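Local coordinates for protein alginase (Pseudoalteromonas, PDB 4Q8K) that cleaves alginate as a polysaccharide lyase of family 18, its catalytic domain carrying a bound calcium ion, at residues Gly247-Val252 and Leu276-Ser281. Numbering follows the deposited sequence.
With CA (calcium ion), chain B.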
loop_
_atom_site.group_PDB
_atom_site.type_symbol
_atom_site.label_atom_id
_atom_site.label_comp_id
_atom_site.label_asym_id
_atom_site.label_seq_id
_atom_site.Cartn_x
_atom_site.Cartn_y
_atom_site.Cartn_z
ATOM N N GLY A 247 -18.110 1.984 6.860
ATOM C CA GLY A 247 -17.290 1.989 8.056
ATOM C C GLY A 247 -16.218 3.060 8.122
ATOM O O GLY A 247 -15.458 3.099 9.091
ATOM N N PHE A 248 -16.163 3.935 7.120
ATOM C CA PHE A 248 -15.138 4.975 7.066
ATOM C C PHE A 248 -15.772 6.368 7.089
ATOM O O PHE A 248 -16.997 6.490 7.120
ATOM C CB PHE A 248 -14.248 4.789 5.824
ATOM C CG PHE A 248 -13.737 3.374 5.651
ATOM C CD1 PHE A 248 -12.996 2.767 6.651
ATOM C CD2 PHE A 248 -14.005 2.651 4.497
ATOM C CE1 PHE A 248 -12.531 1.475 6.507
ATOM C CE2 PHE A 248 -13.541 1.351 4.351
ATOM C CZ PHE A 248 -12.792 0.764 5.357
ATOM N N ASN A 249 -14.940 7.406 7.099
ATOM C CA ASN A 249 -15.430 8.783 7.205
ATOM C C ASN A 249 -16.302 9.221 6.031
ATOM O O ASN A 249 -17.263 9.975 6.223
ATOM C CB ASN A 249 -14.275 9.779 7.346
ATOM C CG ASN A 249 -13.509 9.625 8.645
ATOM O OD1 ASN A 249 -13.777 8.732 9.448
ATOM N ND2 ASN A 249 -12.530 10.494 8.844
ATOM N N ASP A 250 -15.944 8.784 4.822
ATOM C CA ASP A 250 -16.716 9.111 3.631
ATOM C C ASP A 250 -17.554 7.903 3.221
ATOM O O ASP A 250 -18.781 7.920 3.348
ATOM C CB ASP A 250 -15.791 9.556 2.493
ATOM C CG ASP A 250 -16.549 10.027 1.266
ATOM O OD1 ASP A 250 -16.909 11.224 1.203
ATOM O OD2 ASP A 250 -16.768 9.207 0.358
ATOM N N SER A 251 -16.884 6.847 2.763
ATOM C CA SER A 251 -17.541 5.596 2.389
ATOM C C SER A 251 -18.557 5.796 1.269
ATOM O O SER A 251 -19.507 5.028 1.142
ATOM C CB SER A 251 -18.213 4.940 3.603
ATOM O OG SER A 251 -17.255 4.375 4.490
ATOM N N VAL A 252 -18.352 6.829 0.459
ATOM C CA VAL A 252 -19.217 7.062 -0.686
ATOM C C VAL A 252 -18.466 6.772 -1.980
ATOM O O VAL A 252 -17.485 7.426 -2.293
ATOM C CB VAL A 252 -19.744 8.509 -0.714
ATOM C CG1 VAL A 252 -20.521 8.758 -1.991
ATOM C CG2 VAL A 252 -20.615 8.785 0.517
ATOM N N LEU A 276 -8.603 6.520 9.106
ATOM C CA LEU A 276 -7.593 7.496 9.508
ATOM C C LEU A 276 -7.920 8.904 9.026
ATOM O O LEU A 276 -7.690 9.876 9.724
ATOM C CB LEU A 276 -6.212 7.054 8.998
ATOM C CG LEU A 276 -5.814 5.684 9.567
ATOM C CD1 LEU A 276 -4.648 5.082 8.791
ATOM C CD2 LEU A 276 -5.511 5.776 11.076
ATOM N N GLY A 277 -8.451 9.024 7.816
ATOM C CA GLY A 277 -8.783 10.333 7.292
ATOM C C GLY A 277 -9.418 10.248 5.925
ATOM O O GLY A 277 -9.758 9.161 5.468
ATOM N N THR A 278 -9.589 11.408 5.297
ATOM C CA THR A 278 -10.035 11.504 3.911
ATOM C C THR A 278 -9.199 12.548 3.181
ATOM O O THR A 278 -8.605 13.426 3.802
ATOM C CB THR A 278 -11.520 11.920 3.806
ATOM O OG1 THR A 278 -11.708 13.184 4.458
ATOM C CG2 THR A 278 -12.430 10.878 4.437
ATOM N N MET A 279 -9.155 12.445 1.854
ATOM C CA MET A 279 -8.406 13.390 1.041
ATOM C C MET A 279 -9.014 13.469 -0.345
ATOM O O MET A 279 -9.703 12.550 -0.777
ATOM C CB MET A 279 -6.942 12.954 0.906
ATOM C CG MET A 279 -6.756 11.614 0.190
ATOM S SD MET A 279 -5.046 11.017 0.253
ATOM C CE MET A 279 -4.170 12.464 -0.361
ATOM N N THR A 280 -8.744 14.573 -1.032
ATOM C CA THR A 280 -9.072 14.675 -2.440
ATOM C C THR A 280 -7.792 14.565 -3.272
ATOM O O THR A 280 -6.679 14.768 -2.775
ATOM C CB THR A 280 -9.867 15.972 -2.772
ATOM O OG1 THR A 280 -9.091 17.128 -2.423
ATOM C CG2 THR A 280 -11.187 15.991 -2.007
ATOM N N SER A 281 -7.957 14.208 -4.534
ATOM C CA SER A 281 -6.822 14.045 -5.430
ATOM C C SER A 281 -5.946 15.297 -5.455
ATOM O O SER A 281 -6.441 16.415 -5.642
ATOM C CB SER A 281 -7.319 13.727 -6.838
ATOM O OG SER A 281 -6.234 13.449 -7.695
HETATM CA CA CA B . -15.478 8.507 -1.621
HETATM O O HOH W 1 -12.088 7.478 6.163
HETATM O O HOH W 2 -12.411 12.872 7.129
HETATM O O HOH W 3 -10.676 10.599 11.223
HETATM O O HOH W 4 -15.084 6.388 -0.344
#
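Asn249 and Thr278 carry this contact, which lays the calcium-binding loop between strands 234-241 and 257-265 against strand 271-280. Along that strand, Leu276 comes first: with Gly277 it faces Val260 in a classic beta bulge, and its carbonyl O takes a weak bond from a water that also accepts from Asn249 ND2. At Gly277 the amide of Asn249 passes close, ND2 lying 4.1 Å from Gly277 CA. A second water joins the backbones here, accepting from Asn249 N at 3.0 Å and donating to Gly277 O. Thr278 then makes the direct apolar touch. Its methyl CG2 meets Asn249 CB at 3.6 Å and, more loosely, Asp250 CB at 4.1 Å. The torsion that sets OG1 between backbone N and carbonyl carbon (chi1 58°) puts CG2 anti to the carbonyl carbon, beside the backbone N, for this touch, while OG1 reaches a third water, 2.8 Å away, which in turn accepts from Asn249 ND2. Further on, Ser281 OG is hydrogen-bonded to Met216 N of strand 204-216.

Just behind the methyl, Asp250 turns its carboxylate to the metal, CG anti to the backbone N (chi1 -175°). OD2 binds calcium at 2.5 Å and closes an Asx turn with Val252 N, which approaches from above the carboxylate plane, 44° out of it; Val252 O is a further ligand, and Asp242, Asn255 and Ile257 complete the protein part of the site. Metal and N-H thus both hold OD2, whereas strand and loop meet through the Thr278 methyl and two water bridges, plus the weak one at Leu276 O, without any direct polar bond.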